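Long-range contact in glutathione S-transferase (Burkholderia glumae, PDB 4ISD), which binds glutathione and probably conjugates it to electrophilic substrates: residues 55-67 / 72-85. Residues are numbered along the deposited sequence; the frame is centred on the assembly and turned at random.
Sequences VSLTRRVPTLQHD and SESSAIAEYLDEVY. With GSH (glutathione), chain F.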
ATOM      1  N   VAL A  55      17.940  -6.538  -7.580  1.00 59.48           N
ATOM      2  CA  VAL A  55      17.318  -7.171  -6.416  1.00 61.56           C
ATOM      3  C   VAL A  55      15.963  -6.552  -6.180  1.00 58.39           C
ATOM      4  O   VAL A  55      15.234  -6.972  -5.274  1.00 60.41           O
ATOM      5  CB  VAL A  55      18.143  -7.079  -5.077  1.00 51.91           C
ATOM      6  CG1 VAL A  55      19.455  -7.836  -5.169  1.00 55.49           C
ATOM      7  CG2 VAL A  55      18.369  -5.636  -4.647  1.00 51.38           C
ATOM      8  N   SER A  56      15.633  -5.549  -6.991  1.00 49.91           N
ATOM      9  CA  SER A  56      14.431  -4.764  -6.748  1.00 42.68           C
ATOM     10  C   SER A  56      13.683  -4.358  -7.996  1.00 45.85           C
ATOM     11  O   SER A  56      14.162  -3.553  -8.789  1.00 48.25           O
ATOM     12  CB  SER A  56      14.768  -3.498  -5.969  1.00 37.03           C
ATOM     13  OG  SER A  56      13.604  -2.697  -5.856  1.00 34.72           O
ATOM     14  N   LEU A  57      12.481  -4.893  -8.142  1.00 50.42           N
ATOM     15  CA  LEU A  57      11.611  -4.563  -9.266  1.00 49.83           C
ATOM     16  C   LEU A  57      11.278  -3.061  -9.339  1.00 49.29           C
ATOM     17  O   LEU A  57      11.197  -2.497 -10.419  1.00 50.93           O
ATOM     18  CB  LEU A  57      10.324  -5.385  -9.169  1.00 46.41           C
ATOM     19  CG  LEU A  57       9.262  -5.050 -10.207  1.00 48.41           C
ATOM     20  CD1 LEU A  57       9.736  -5.493 -11.579  1.00 49.58           C
ATOM     21  CD2 LEU A  57       7.923  -5.681  -9.822  1.00 46.02           C
ATOM     22  N   THR A  58      11.103  -2.416  -8.190  1.00 46.20           N
ATOM     23  CA  THR A  58      10.655  -1.024  -8.151  1.00 44.97           C
ATOM     24  C   THR A  58      11.790   0.003  -8.168  1.00 48.57           C
ATOM     25  O   THR A  58      11.553   1.192  -8.408  1.00 50.08           O
ATOM     26  CB  THR A  58       9.861  -0.769  -6.880  1.00 41.72           C
ATOM     27  OG1 THR A  58      10.745  -0.848  -5.749  1.00 43.53           O
ATOM     28  CG2 THR A  58       8.778  -1.807  -6.734  1.00 37.35           C
ATOM     29  N   ARG A  59      13.008  -0.456  -7.894  1.00 48.48           N
ATOM     30  CA  ARG A  59      14.178   0.415  -7.763  1.00 44.20           C
ATOM     31  C   ARG A  59      13.999   1.472  -6.676  1.00 48.14           C
ATOM     32  O   ARG A  59      14.398   2.626  -6.837  1.00 55.09           O
ATOM     33  CB  ARG A  59      14.535   1.077  -9.086  1.00 43.22           C
ATOM     34  CG  ARG A  59      14.800   0.096 -10.225  1.00 50.96           C
ATOM     35  CD  ARG A  59      15.404   0.839 -11.395  1.00 50.69           C
ATOM     36  NE  ARG A  59      14.757   0.524 -12.656  1.00 56.32           N
ATOM     37  CZ  ARG A  59      14.870   1.266 -13.753  1.00 57.16           C
ATOM     38  NH1 ARG A  59      15.591   2.379 -13.733  1.00 55.33           N
ATOM     39  NH2 ARG A  59      14.253   0.901 -14.867  1.00 56.21           N
ATOM     40  N   ARG A  60      13.384   1.070  -5.573  1.00 40.65           N
ATOM     41  CA  ARG A  60      13.324   1.908  -4.395  1.00 43.38           C
ATOM     42  C   ARG A  60      13.753   1.111  -3.157  1.00 49.53           C
ATOM     43  O   ARG A  60      13.678  -0.126  -3.133  1.00 49.67           O
ATOM     44  CB  ARG A  60      11.919   2.477  -4.229  1.00 39.78           C
ATOM     45  CG  ARG A  60      11.447   3.257  -5.452  1.00 42.31           C
ATOM     46  CD  ARG A  60      10.271   4.160  -5.115  1.00 42.12           C
ATOM     47  NE  ARG A  60       9.108   3.393  -4.680  1.00 41.59           N
ATOM     48  CZ  ARG A  60       7.910   3.929  -4.480  1.00 41.02           C
ATOM     49  NH1 ARG A  60       6.882   3.171  -4.095  1.00 33.30           N
ATOM     50  NH2 ARG A  60       7.743   5.231  -4.681  1.00 44.82           N
ATOM     51  N   VAL A  61      14.247   1.819  -2.147  1.00 48.88           N
ATOM     52  CA  VAL A  61      14.536   1.196  -0.866  1.00 43.58           C
ATOM     53  C   VAL A  61      13.309   1.433   0.005  1.00 42.13           C
ATOM     54  O   VAL A  61      12.616   2.435  -0.171  1.00 40.20           O
ATOM     55  CB  VAL A  61      15.793   1.804  -0.204  1.00 44.69           C
ATOM     56  CG1 VAL A  61      17.059   1.390  -0.953  1.00 39.23           C
ATOM     57  CG2 VAL A  61      15.682   3.324  -0.138  1.00 52.43           C
ATOM     58  N   PRO A  62      13.007   0.508   0.929  1.00 42.16           N
ATOM     59  CA  PRO A  62      13.689  -0.757   1.231  1.00 46.58           C
ATOM     60  C   PRO A  62      13.376  -1.909   0.266  1.00 45.35           C
ATOM     61  O   PRO A  62      12.357  -1.922  -0.432  1.00 42.96           O
ATOM     62  CB  PRO A  62      13.124  -1.110   2.605  1.00 40.68           C
ATOM     63  CG  PRO A  62      11.706  -0.594   2.508  1.00 35.62           C
ATOM     64  CD  PRO A  62      11.874   0.739   1.842  1.00 33.78           C
ATOM     65  N   THR A  63      14.277  -2.883   0.248  1.00 45.14           N
ATOM     66  CA  THR A  63      14.030  -4.168  -0.380  1.00 42.08           C
ATOM     67  C   THR A  63      14.494  -5.255   0.586  1.00 46.43           C
ATOM     68  O   THR A  63      15.550  -5.129   1.210  1.00 49.20           O
ATOM     69  CB  THR A  63      14.814  -4.301  -1.682  1.00 44.69           C
ATOM     70  OG1 THR A  63      14.353  -3.317  -2.619  1.00 42.09           O
ATOM     71  CG2 THR A  63      14.646  -5.703  -2.267  1.00 41.78           C
ATOM     72  N   LEU A  64      13.704  -6.317   0.718  1.00 47.82           N
ATOM     73  CA  LEU A  64      14.061  -7.425   1.603  1.00 50.87           C
ATOM     74  C   LEU A  64      14.519  -8.639   0.793  1.00 45.71           C
ATOM     75  O   LEU A  64      13.882  -9.014  -0.183  1.00 40.23           O
ATOM     76  CB  LEU A  64      12.872  -7.804   2.494  1.00 47.44           C
ATOM     77  CG  LEU A  64      13.009  -9.026   3.408  1.00 52.14           C
ATOM     78  CD1 LEU A  64      13.740  -8.684   4.707  1.00 52.29           C
ATOM     79  CD2 LEU A  64      11.642  -9.648   3.697  1.00 52.01           C
ATOM     80  N   GLN A  65      15.638  -9.230   1.188  1.00 47.24           N
ATOM     81  CA  GLN A  65      16.020 -10.533   0.674  1.00 51.68           C
ATOM     82  C   GLN A  65      15.873 -11.586   1.763  1.00 56.31           C
ATOM     83  O   GLN A  65      16.613 -11.586   2.757  1.00 61.26           O
ATOM     84  CB  GLN A  65      17.446 -10.539   0.139  1.00 57.44           C
ATOM     85  CG  GLN A  65      17.871 -11.929  -0.288  1.00 68.35           C
ATOM     86  CD  GLN A  65      18.932 -11.923  -1.367  1.00 75.26           C
ATOM     87  OE1 GLN A  65      19.621 -10.921  -1.576  1.00 79.27           O
ATOM     88  NE2 GLN A  65      19.070 -13.049  -2.060  1.00 74.34           N
ATOM     89  N   HIS A  66      14.907 -12.477   1.569  1.00 52.26           N
ATOM     90  CA  HIS A  66      14.634 -13.550   2.513  1.00 49.66           C
ATOM     91  C   HIS A  66      15.044 -14.873   1.899  1.00 51.92           C
ATOM     92  O   HIS A  66      14.353 -15.417   1.034  1.00 48.55           O
ATOM     93  CB  HIS A  66      13.150 -13.582   2.894  1.00 47.54           C
ATOM     94  CG  HIS A  66      12.837 -14.562   3.983  1.00 55.33           C
ATOM     95  ND1 HIS A  66      12.216 -15.767   3.745  1.00 58.89           N
ATOM     96  CD2 HIS A  66      13.080 -14.521   5.313  1.00 59.13           C
ATOM     97  CE1 HIS A  66      12.082 -16.428   4.882  1.00 54.72           C
ATOM     98  NE2 HIS A  66      12.594 -15.691   5.849  1.00 62.32           N
ATOM     99  N   ASP A  67      16.175 -15.380   2.364  1.00 60.10           N
ATOM    100  CA  ASP A  67      16.810 -16.567   1.800  1.00 60.79           C
ATOM    101  C   ASP A  67      17.118 -16.304   0.322  1.00 61.44           C
ATOM    102  O   ASP A  67      18.175 -15.759   0.003  1.00 63.22           O
ATOM    103  CB  ASP A  67      15.949 -17.815   2.023  1.00 61.96           C
ATOM    104  CG  ASP A  67      16.685 -19.107   1.701  1.00 74.09           C
ATOM    105  OD1 ASP A  67      17.673 -19.078   0.932  1.00 76.51           O
ATOM    106  OD2 ASP A  67      16.260 -20.166   2.214  1.00 80.40           O
ATOM    107  N   SER A  72      10.259  -5.845  -2.454  1.00 39.82           N
ATOM    108  CA  SER A  72      10.256  -4.402  -2.149  1.00 36.90           C
ATOM    109  C   SER A  72       8.918  -3.932  -1.551  1.00 36.51           C
ATOM    110  O   SER A  72       8.038  -4.753  -1.291  1.00 44.13           O
ATOM    111  CB  SER A  72      10.620  -3.578  -3.385  1.00 32.00           C
ATOM    112  OG  SER A  72      12.034  -3.512  -3.558  1.00 38.38           O
ATOM    113  N   GLU A  73       8.775  -2.623  -1.329  1.00 28.78           N
ATOM    114  CA  GLU A  73       7.584  -2.046  -0.683  1.00 30.75           C
ATOM    115  C   GLU A  73       7.454  -2.496   0.777  1.00 42.73           C
ATOM    116  O   GLU A  73       7.068  -3.649   1.063  1.00 35.39           O
ATOM    117  CB  GLU A  73       6.286  -2.338  -1.450  1.00 31.90           C
ATOM    118  CG  GLU A  73       6.225  -1.732  -2.847  1.00 41.47           C
ATOM    119  CD  GLU A  73       6.157  -0.217  -2.809  1.00 43.41           C
ATOM    120  OE1 GLU A  73       5.277   0.294  -2.089  1.00 41.12           O
ATOM    121  OE2 GLU A  73       6.990   0.453  -3.478  1.00 44.89           O
ATOM    122  N   SER A  74       7.760  -1.556   1.681  1.00 44.80           N
ATOM    123  CA  SER A  74       7.870  -1.812   3.112  1.00 44.03           C
ATOM    124  C   SER A  74       6.614  -2.412   3.746  1.00 39.38           C
ATOM    125  O   SER A  74       6.716  -3.279   4.629  1.00 38.92           O
ATOM    126  CB  SER A  74       8.279  -0.534   3.851  1.00 43.60           C
ATOM    127  OG  SER A  74       7.228   0.411   3.883  1.00 44.32           O
ATOM    128  N   SER A  75       5.436  -1.969   3.306  1.00 26.88           N
ATOM    129  CA  SER A  75       4.204  -2.565   3.817  1.00 34.19           C
ATOM    130  C   SER A  75       4.102  -4.046   3.406  1.00 40.13           C
ATOM    131  O   SER A  75       3.754  -4.896   4.226  1.00 43.22           O
ATOM    132  CB  SER A  75       2.953  -1.765   3.396  1.00 42.13           C
ATOM    133  OG  SER A  75       2.620  -1.928   2.021  1.00 41.18           O
ATOM    134  N   ALA A  76       4.420  -4.353   2.149  1.00 37.10           N
ATOM    135  CA  ALA A  76       4.409  -5.734   1.669  1.00 34.64           C
ATOM    136  C   ALA A  76       5.417  -6.594   2.436  1.00 38.01           C
ATOM    137  O   ALA A  76       5.179  -7.788   2.711  1.00 38.61           O
ATOM    138  CB  ALA A  76       4.701  -5.780   0.171  1.00 30.05           C
ATOM    139  N   ILE A  77       6.548  -5.978   2.772  1.00 29.83           N
ATOM    140  CA  ILE A  77       7.528  -6.612   3.638  1.00 33.79           C
ATOM    141  C   ILE A  77       6.937  -6.939   5.019  1.00 36.57           C
ATOM    142  O   ILE A  77       7.095  -8.063   5.514  1.00 34.54           O
ATOM    143  CB  ILE A  77       8.788  -5.736   3.793  1.00 34.24           C
ATOM    144  CG1 ILE A  77       9.491  -5.593   2.438  1.00 33.77           C
ATOM    145  CG2 ILE A  77       9.726  -6.327   4.855  1.00 30.97           C
ATOM    146  CD1 ILE A  77      10.701  -4.661   2.446  1.00 31.11           C
ATOM    147  N   ALA A  78       6.259  -5.968   5.634  1.00 33.22           N
ATOM    148  CA  ALA A  78       5.635  -6.193   6.941  1.00 32.87           C
ATOM    149  C   ALA A  78       4.624  -7.343   6.908  1.00 38.51           C
ATOM    150  O   ALA A  78       4.602  -8.180   7.819  1.00 42.98           O
ATOM    151  CB  ALA A  78       4.976  -4.927   7.449  1.00 37.58           C
ATOM    152  N   GLU A  79       3.807  -7.387   5.857  1.00 32.70           N
ATOM    153  CA  GLU A  79       2.770  -8.412   5.698  1.00 35.02           C
ATOM    154  C   GLU A  79       3.392  -9.786   5.541  1.00 38.41           C
ATOM    155  O   GLU A  79       2.860 -10.800   6.016  1.00 40.42           O
ATOM    156  CB  GLU A  79       1.941  -8.116   4.446  1.00 40.51           C
ATOM    157  CG  GLU A  79       1.199  -6.800   4.481  1.00 41.76           C
ATOM    158  CD  GLU A  79      -0.131  -6.914   5.183  1.00 47.47           C
ATOM    159  OE1 GLU A  79      -0.533  -8.051   5.539  1.00 49.71           O
ATOM    160  OE2 GLU A  79      -0.773  -5.864   5.378  1.00 47.51           O
ATOM    161  N   TYR A  80       4.525  -9.809   4.851  1.00 38.34           N
ATOM    162  CA  TYR A  80       5.195 -11.053   4.512  1.00 38.32           C
ATOM    163  C   TYR A  80       5.970 -11.620   5.695  1.00 40.42           C
ATOM    164  O   TYR A  80       5.933 -12.834   5.946  1.00 42.38           O
ATOM    165  CB  TYR A  80       6.124 -10.825   3.318  1.00 34.08           C
ATOM    166  CG  TYR A  80       7.066 -11.968   3.045  1.00 37.59           C
ATOM    167  CD1 TYR A  80       6.620 -13.121   2.407  1.00 37.19           C
ATOM    168  CD2 TYR A  80       8.409 -11.893   3.422  1.00 39.92           C
ATOM    169  CE1 TYR A  80       7.487 -14.174   2.152  1.00 40.20           C
ATOM    170  CE2 TYR A  80       9.279 -12.933   3.163  1.00 42.40           C
ATOM    171  CZ  TYR A  80       8.812 -14.071   2.537  1.00 46.21           C
ATOM    172  OH  TYR A  80       9.673 -15.111   2.292  1.00 57.92           O
ATOM    173  N   LEU A  81       6.685 -10.755   6.415  1.00 40.27           N
ATOM    174  CA  LEU A  81       7.398 -11.209   7.610  1.00 42.40           C
ATOM    175  C   LEU A  81       6.405 -11.685   8.672  1.00 42.20           C
ATOM    176  O   LEU A  81       6.668 -12.638   9.392  1.00 41.58           O
ATOM    177  CB  LEU A  81       8.335 -10.131   8.154  1.00 35.57           C
ATOM    178  CG  LEU A  81       9.551  -9.787   7.285  1.00 33.79           C
ATOM    179  CD1 LEU A  81      10.289  -8.570   7.854  1.00 34.25           C
ATOM    180  CD2 LEU A  81      10.491 -10.974   7.169  1.00 34.30           C
ATOM    181  N   ASP A  82       5.240 -11.046   8.720  1.00 45.24           N
ATOM    182  CA  ASP A  82       4.175 -11.460   9.625  1.00 48.57           C
ATOM    183  C   ASP A  82       3.586 -12.827   9.285  1.00 52.19           C
ATOM    184  O   ASP A  82       3.009 -13.483  10.149  1.00 59.21           O
ATOM    185  CB  ASP A  82       3.063 -10.413   9.652  1.00 51.25           C
ATOM    186  CG  ASP A  82       2.683 -10.008  11.062  1.00 61.51           C
ATOM    187  OD1 ASP A  82       3.597  -9.846  11.902  1.00 60.91           O
ATOM    188  OD2 ASP A  82       1.471  -9.855  11.330  1.00 68.62           O
ATOM    189  N   GLU A  83       3.720 -13.259   8.033  1.00 53.99           N
ATOM    190  CA  GLU A  83       3.178 -14.548   7.618  1.00 53.41           C
ATOM    191  C   GLU A  83       4.198 -15.662   7.800  1.00 53.60           C
ATOM    192  O   GLU A  83       3.852 -16.791   8.170  1.00 50.20           O
ATOM    193  CB  GLU A  83       2.684 -14.491   6.166  1.00 55.78           C
ATOM    194  CG  GLU A  83       1.185 -14.270   6.057  1.00 58.97           C
ATOM    195  CD  GLU A  83       0.742 -13.836   4.685  1.00 65.34           C
ATOM    196  OE1 GLU A  83       1.404 -14.212   3.698  1.00 70.44           O
ATOM    197  OE2 GLU A  83      -0.266 -13.099   4.597  1.00 66.24           O
ATOM    198  N   VAL A  84       5.458 -15.328   7.543  1.00 56.91           N
ATOM    199  CA  VAL A  84       6.564 -16.276   7.665  1.00 56.73           C
ATOM    200  C   VAL A  84       6.958 -16.464   9.129  1.00 51.73           C
ATOM    201  O   VAL A  84       7.317 -17.559   9.556  1.00 48.66           O
ATOM    202  CB  VAL A  84       7.788 -15.792   6.853  1.00 56.03           C
ATOM    203  CG1 VAL A  84       8.936 -16.777   6.960  1.00 52.75           C
ATOM    204  CG2 VAL A  84       7.400 -15.548   5.390  1.00 40.81           C
ATOM    205  N   TYR A  85       6.887 -15.393   9.907  1.00 53.53           N
ATOM    206  CA  TYR A  85       7.203 -15.471  11.336  1.00 52.50           C
ATOM    207  C   TYR A  85       6.034 -14.944  12.120  1.00 51.01           C
ATOM    208  O   TYR A  85       6.058 -13.811  12.563  1.00 53.49           O
ATOM    209  CB  TYR A  85       8.459 -14.659  11.668  1.00 46.98           C
ATOM    210  CG  TYR A  85       9.624 -15.075  10.816  1.00 57.16           C
ATOM    211  CD1 TYR A  85      10.299 -16.270  11.061  1.00 63.50           C
ATOM    212  CD2 TYR A  85      10.021 -14.303   9.729  1.00 56.19           C
ATOM    213  CE1 TYR A  85      11.355 -16.662  10.256  1.00 67.64           C
ATOM    214  CE2 TYR A  85      11.069 -14.686   8.923  1.00 56.19           C
ATOM    215  CZ  TYR A  85      11.730 -15.859   9.182  1.00 63.76           C
ATOM    216  OH  TYR A  85      12.781 -16.222   8.373  1.00 68.76           O
TER
HETATM  217  N1  GSH F 301       5.696   2.723  -0.797  1.00 31.99           N
HETATM  218  CA1 GSH F 301       7.129   2.525  -0.757  1.00 31.18           C
HETATM  219  C1  GSH F 301       7.569   1.682   0.408  1.00 39.32           C
HETATM  220  O11 GSH F 301       6.907   1.635   1.485  1.00 38.65           O
HETATM  221  O12 GSH F 301       8.619   0.993   0.285  1.00 40.50           O
HETATM  222  CB1 GSH F 301       7.898   3.819  -0.844  1.00 27.66           C
HETATM  223  CG1 GSH F 301       9.394   3.495  -0.987  1.00 29.12           C
HETATM  224  CD1 GSH F 301      10.172   4.791  -1.283  1.00 31.73           C
HETATM  225  OE1 GSH F 301       9.568   5.818  -1.568  1.00 33.19           O
HETATM  226  N2  GSH F 301      11.635   4.796  -1.214  1.00 35.46           N
HETATM  227  CA2 GSH F 301      12.413   5.986  -1.476  1.00 42.25           C
HETATM  228  C2  GSH F 301      13.270   5.789  -2.689  1.00 43.69           C
HETATM  229  O2  GSH F 301      13.740   4.699  -2.957  1.00 40.05           O
HETATM  230  CB2 GSH F 301      13.328   6.290  -0.324  1.00 40.23           C
HETATM  231  SG2 GSH F 301      13.013   7.947   0.230  1.00 79.79           S
HETATM  232  N3  GSH F 301      13.565   6.897  -3.564  1.00 46.87           N
HETATM  233  CA3 GSH F 301      14.395   6.638  -4.724  1.00 51.77           C
HETATM  234  C3  GSH F 301      13.517   6.763  -5.936  1.00 58.66           C
HETATM  235  O31 GSH F 301      12.265   6.631  -5.821  1.00 56.18           O
HETATM  236  O32 GSH F 301      14.034   7.011  -7.065  1.00 66.40           O
HETATM  237  O   HOH W   1      11.609  -5.650  -5.738  1.00 46.08           O
HETATM  238  O   HOH W   2      10.437  -0.607  -1.328  1.00 40.88           O
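The glutathione site of the thioredoxin-like domain is built where P62, behind a cis peptide bond, meets the start of helix 74-84: this is the cis-proline loop of the fold, and the ligand bridges both segments. V61 pairs with the cysteinyl part of glutathione through its backbone, V61 N giving to O2 at 3.0 Å and V61 O taking from N2. At the helix start, S74 N and S74 OG hold the α-carboxylate of the γ-glutamyl residue, one oxygen each, while E73 OE1 accepts from the amino group N1. The other carboxylate oxygen, E73 OE2, takes R60 NH1 at 2.8 Å on its syn lone pair, in the guanidinium plane; a bend at chi2 (-68°) brings the E73 carboxylate back to this salt bridge. S113 of the second subunit bonds both R60 and glutathione. Next to E73, S72 OG shares a 2.9 Å hydrogen bond with S56 OG. Along the helix, L64 CB packs on I77 CD1 (3.8 Å) and L64 CD2 touches both Y80 CD2 and L81 CD2 (3.9 Å each). At the far end the Y80 edge meets the H66 ring in an offset edge-to-face pair, planes at 81°, and H66 NE2 meets Y85 OH at 2.6 Å in a nearly straight bond in the imidazole plane.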